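Local coordinates for aldehyde reductase YahK (Escherichia coli, PDB 1UUF), which reduces a wide range of aldehydes to their alcohols, using zinc and preferring NADPH over NADH as electron donor, at residues H254-D259 / K305-A310. Sequence-based numbering, arbitrary orientation.
Sequences HLKSFD and KRRAIA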
ATOM      1  N   HIS A 254     -13.631  -0.252 -16.346  1.00 15.81           N
ATOM      2  CA  HIS A 254     -12.414   0.424 -15.893  1.00 16.46           C
ATOM      3  C   HIS A 254     -11.393  -0.518 -15.271  1.00 16.25           C
ATOM      4  O   HIS A 254     -10.488  -0.085 -14.555  1.00 14.54           O
ATOM      5  CB  HIS A 254     -12.781   1.513 -14.882  1.00 15.27           C
ATOM      6  CG  HIS A 254     -13.655   2.587 -15.450  1.00 16.48           C
ATOM      7  ND1 HIS A 254     -13.154   3.657 -16.158  1.00 16.76           N
ATOM      8  CD2 HIS A 254     -15.000   2.740 -15.439  1.00 18.67           C
ATOM      9  CE1 HIS A 254     -14.152   4.423 -16.559  1.00 18.36           C
ATOM     10  NE2 HIS A 254     -15.283   3.888 -16.137  1.00 18.57           N
ATOM     11  N   LEU A 255     -11.535  -1.807 -15.543  1.00 15.44           N
ATOM     12  CA  LEU A 255     -10.615  -2.803 -15.005  1.00 17.39           C
ATOM     13  C   LEU A 255      -9.157  -2.451 -15.301  1.00 16.35           C
ATOM     14  O   LEU A 255      -8.823  -2.039 -16.414  1.00 16.43           O
ATOM     15  CB  LEU A 255     -10.928  -4.177 -15.603  1.00 18.42           C
ATOM     16  CG  LEU A 255     -10.067  -5.343 -15.118  1.00 21.31           C
ATOM     17  CD1 LEU A 255     -10.462  -5.715 -13.691  1.00 22.67           C
ATOM     18  CD2 LEU A 255     -10.257  -6.534 -16.043  1.00 22.83           C
ATOM     19  N   LYS A 256      -8.297  -2.615 -14.297  1.00 17.21           N
ATOM     20  CA  LYS A 256      -6.863  -2.353 -14.428  1.00 16.09           C
ATOM     21  C   LYS A 256      -6.536  -1.098 -15.236  1.00 15.89           C
ATOM     22  O   LYS A 256      -5.703  -1.146 -16.140  1.00 16.36           O
ATOM     23  CB  LYS A 256      -6.182  -3.557 -15.090  1.00 17.94           C
ATOM     24  CG  LYS A 256      -6.441  -4.888 -14.402  1.00 22.27           C
ATOM     25  CD  LYS A 256      -5.901  -6.052 -15.227  1.00 25.34           C
ATOM     26  CE  LYS A 256      -6.186  -7.394 -14.562  1.00 26.56           C
ATOM     27  NZ  LYS A 256      -5.741  -8.553 -15.396  1.00 28.07           N
ATOM     28  N   SER A 257      -7.156   0.033 -14.907  1.00 14.67           N
ATOM     29  CA  SER A 257      -6.905   1.250 -15.674  1.00 14.05           C
ATOM     30  C   SER A 257      -6.492   2.478 -14.875  1.00 13.44           C
ATOM     31  O   SER A 257      -6.074   3.481 -15.461  1.00 13.03           O
ATOM     32  CB  SER A 257      -8.148   1.614 -16.488  1.00 16.24           C
ATOM     33  OG  SER A 257      -9.188   2.053 -15.631  1.00 16.04           O
ATOM     34  N   PHE A 258      -6.606   2.416 -13.550  1.00 10.99           N
ATOM     35  CA  PHE A 258      -6.260   3.570 -12.726  1.00 12.06           C
ATOM     36  C   PHE A 258      -4.837   3.618 -12.204  1.00 11.47           C
ATOM     37  O   PHE A 258      -4.297   2.623 -11.736  1.00 12.38           O
ATOM     38  CB  PHE A 258      -7.203   3.681 -11.527  1.00 11.73           C
ATOM     39  CG  PHE A 258      -8.577   4.159 -11.878  1.00 10.93           C
ATOM     40  CD1 PHE A 258      -9.569   3.256 -12.237  1.00 12.15           C
ATOM     41  CD2 PHE A 258      -8.875   5.517 -11.863  1.00 10.89           C
ATOM     42  CE1 PHE A 258     -10.845   3.697 -12.574  1.00 12.80           C
ATOM     43  CE2 PHE A 258     -10.143   5.971 -12.200  1.00 11.25           C
ATOM     44  CZ  PHE A 258     -11.134   5.057 -12.556  1.00 11.10           C
ATOM     45  N   ASP A 259      -4.243   4.802 -12.277  1.00 11.70           N
ATOM     46  CA  ASP A 259      -2.896   5.005 -11.775  1.00 12.00           C
ATOM     47  C   ASP A 259      -3.012   5.195 -10.275  1.00 11.97           C
ATOM     48  O   ASP A 259      -2.182   4.714  -9.502  1.00 13.57           O
ATOM     49  CB  ASP A 259      -2.286   6.266 -12.387  1.00 12.57           C
ATOM     50  CG  ASP A 259      -1.969   6.106 -13.858  1.00 16.63           C
ATOM     51  OD1 ASP A 259      -0.968   5.431 -14.180  1.00 17.07           O
ATOM     52  OD2 ASP A 259      -2.726   6.649 -14.689  1.00 17.65           O
ATOM     53  N   LYS A 305      -0.711  -7.806  -9.214  1.00 10.99           N
ATOM     54  CA  LYS A 305      -0.272  -6.635  -9.969  1.00 10.75           C
ATOM     55  C   LYS A 305       0.576  -5.665  -9.160  1.00 10.07           C
ATOM     56  O   LYS A 305       0.748  -4.514  -9.559  1.00 10.76           O
ATOM     57  CB  LYS A 305      -1.487  -5.885 -10.525  1.00 11.62           C
ATOM     58  CG  LYS A 305      -2.258  -6.646 -11.597  1.00 13.25           C
ATOM     59  CD  LYS A 305      -1.445  -6.771 -12.873  1.00 13.87           C
ATOM     60  CE  LYS A 305      -2.268  -7.409 -13.982  1.00 17.55           C
ATOM     61  NZ  LYS A 305      -1.459  -7.596 -15.215  1.00 18.83           N
ATOM     62  N   ARG A 306       1.108  -6.137  -8.038  1.00  9.38           N
ATOM     63  CA  ARG A 306       1.926  -5.307  -7.159  1.00  8.93           C
ATOM     64  C   ARG A 306       1.220  -3.989  -6.862  1.00  8.55           C
ATOM     65  O   ARG A 306       1.777  -2.901  -7.045  1.00  9.59           O
ATOM     66  CB  ARG A 306       3.302  -5.039  -7.779  1.00  8.89           C
ATOM     67  CG  ARG A 306       4.313  -4.543  -6.748  1.00  9.27           C
ATOM     68  CD  ARG A 306       5.746  -4.751  -7.224  1.00  8.53           C
ATOM     69  NE  ARG A 306       6.047  -3.948  -8.406  1.00 10.06           N
ATOM     70  CZ  ARG A 306       7.161  -4.059  -9.119  1.00 12.71           C
ATOM     71  NH1 ARG A 306       8.089  -4.945  -8.776  1.00 12.63           N
ATOM     72  NH2 ARG A 306       7.349  -3.278 -10.177  1.00 13.22           N
ATOM     73  N   ARG A 307      -0.021  -4.102  -6.411  1.00  8.15           N
ATOM     74  CA  ARG A 307      -0.827  -2.937  -6.071  1.00  8.38           C
ATOM     75  C   ARG A 307      -0.702  -2.699  -4.580  1.00  8.67           C
ATOM     76  O   ARG A 307      -0.206  -3.554  -3.848  1.00  9.88           O
ATOM     77  CB  ARG A 307      -2.289  -3.194  -6.401  1.00  8.11           C
ATOM     78  CG  ARG A 307      -2.595  -3.320  -7.875  1.00  8.93           C
ATOM     79  CD  ARG A 307      -3.848  -4.151  -8.039  1.00 11.05           C
ATOM     80  NE  ARG A 307      -4.400  -4.103  -9.387  1.00 10.15           N
ATOM     81  CZ  ARG A 307      -5.144  -5.070  -9.910  1.00 12.08           C
ATOM     82  NH1 ARG A 307      -5.409  -6.159  -9.200  1.00 13.68           N
ATOM     83  NH2 ARG A 307      -5.636  -4.942 -11.133  1.00 12.32           N
ATOM     84  N   ALA A 308      -1.157  -1.537  -4.130  1.00  8.59           N
ATOM     85  CA  ALA A 308      -1.084  -1.218  -2.718  1.00  8.36           C
ATOM     86  C   ALA A 308      -2.287  -0.419  -2.245  1.00  9.81           C
ATOM     87  O   ALA A 308      -2.950   0.268  -3.032  1.00  8.28           O
ATOM     88  CB  ALA A 308       0.192  -0.428  -2.435  1.00 10.70           C
ATOM     89  N   ILE A 309      -2.569  -0.538  -0.953  1.00  8.48           N
ATOM     90  CA  ILE A 309      -3.631   0.226  -0.319  1.00 10.37           C
ATOM     91  C   ILE A 309      -2.875   1.038   0.722  1.00  9.84           C
ATOM     92  O   ILE A 309      -2.094   0.490   1.496  1.00 10.62           O
ATOM     93  CB  ILE A 309      -4.663  -0.679   0.381  1.00 11.89           C
ATOM     94  CG1 ILE A 309      -5.302  -1.625  -0.638  1.00 15.14           C
ATOM     95  CG2 ILE A 309      -5.728   0.179   1.060  1.00 12.33           C
ATOM     96  CD1 ILE A 309      -5.942  -0.928  -1.816  1.00 20.22           C
ATOM     97  N   ALA A 310      -3.089   2.346   0.727  1.00  9.01           N
ATOM     98  CA  ALA A 310      -2.396   3.208   1.667  1.00  8.10           C
ATOM     99  C   ALA A 310      -3.374   4.141   2.355  1.00  8.15           C
ATOM    100  O   ALA A 310      -4.569   4.141   2.065  1.00  8.55           O
ATOM    101  CB  ALA A 310      -1.332   4.022   0.935  1.00  9.65           C
TER
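With CG set beside its backbone N (chi1 -54°) and the chain extended from there to NZ, Lys-256 reaches across to Lys-305, whose own chain bends at chi2 (-69°) and meets it at about a right angle. The ends of the two chains pack together, Lys-256 NZ lying 3.9 Å from Lys-305 CE. Arg-307, extended from CG to NE, brings its guanidinium against both lysines: CG of Lys-256 sits at the edge of that plane, 3.4 Å from Arg-307 NH2, while CG of Lys-305 lies over the centre of one face, 3.7 Å above it. The group is held by carbonyls, NH2 bonding to Leu-278 O and NH1 to Asn-301 O. Both segments lead into strands of the parallel Rossmann-type sheet of the zinc-binding dehydrogenase domain, 258-263 and 308-311, the latter the edge strand within this chain, with strand 282-286 between them. The two lysine NZ atoms, 4.4 Å apart, both form salt bridges to Asp-128 of the second subunit, which probably offsets their mutual repulsion. Alongside, 308-310 pairs antiparallel with a strand of that same subunit, carrying the sheet across the dimer interface.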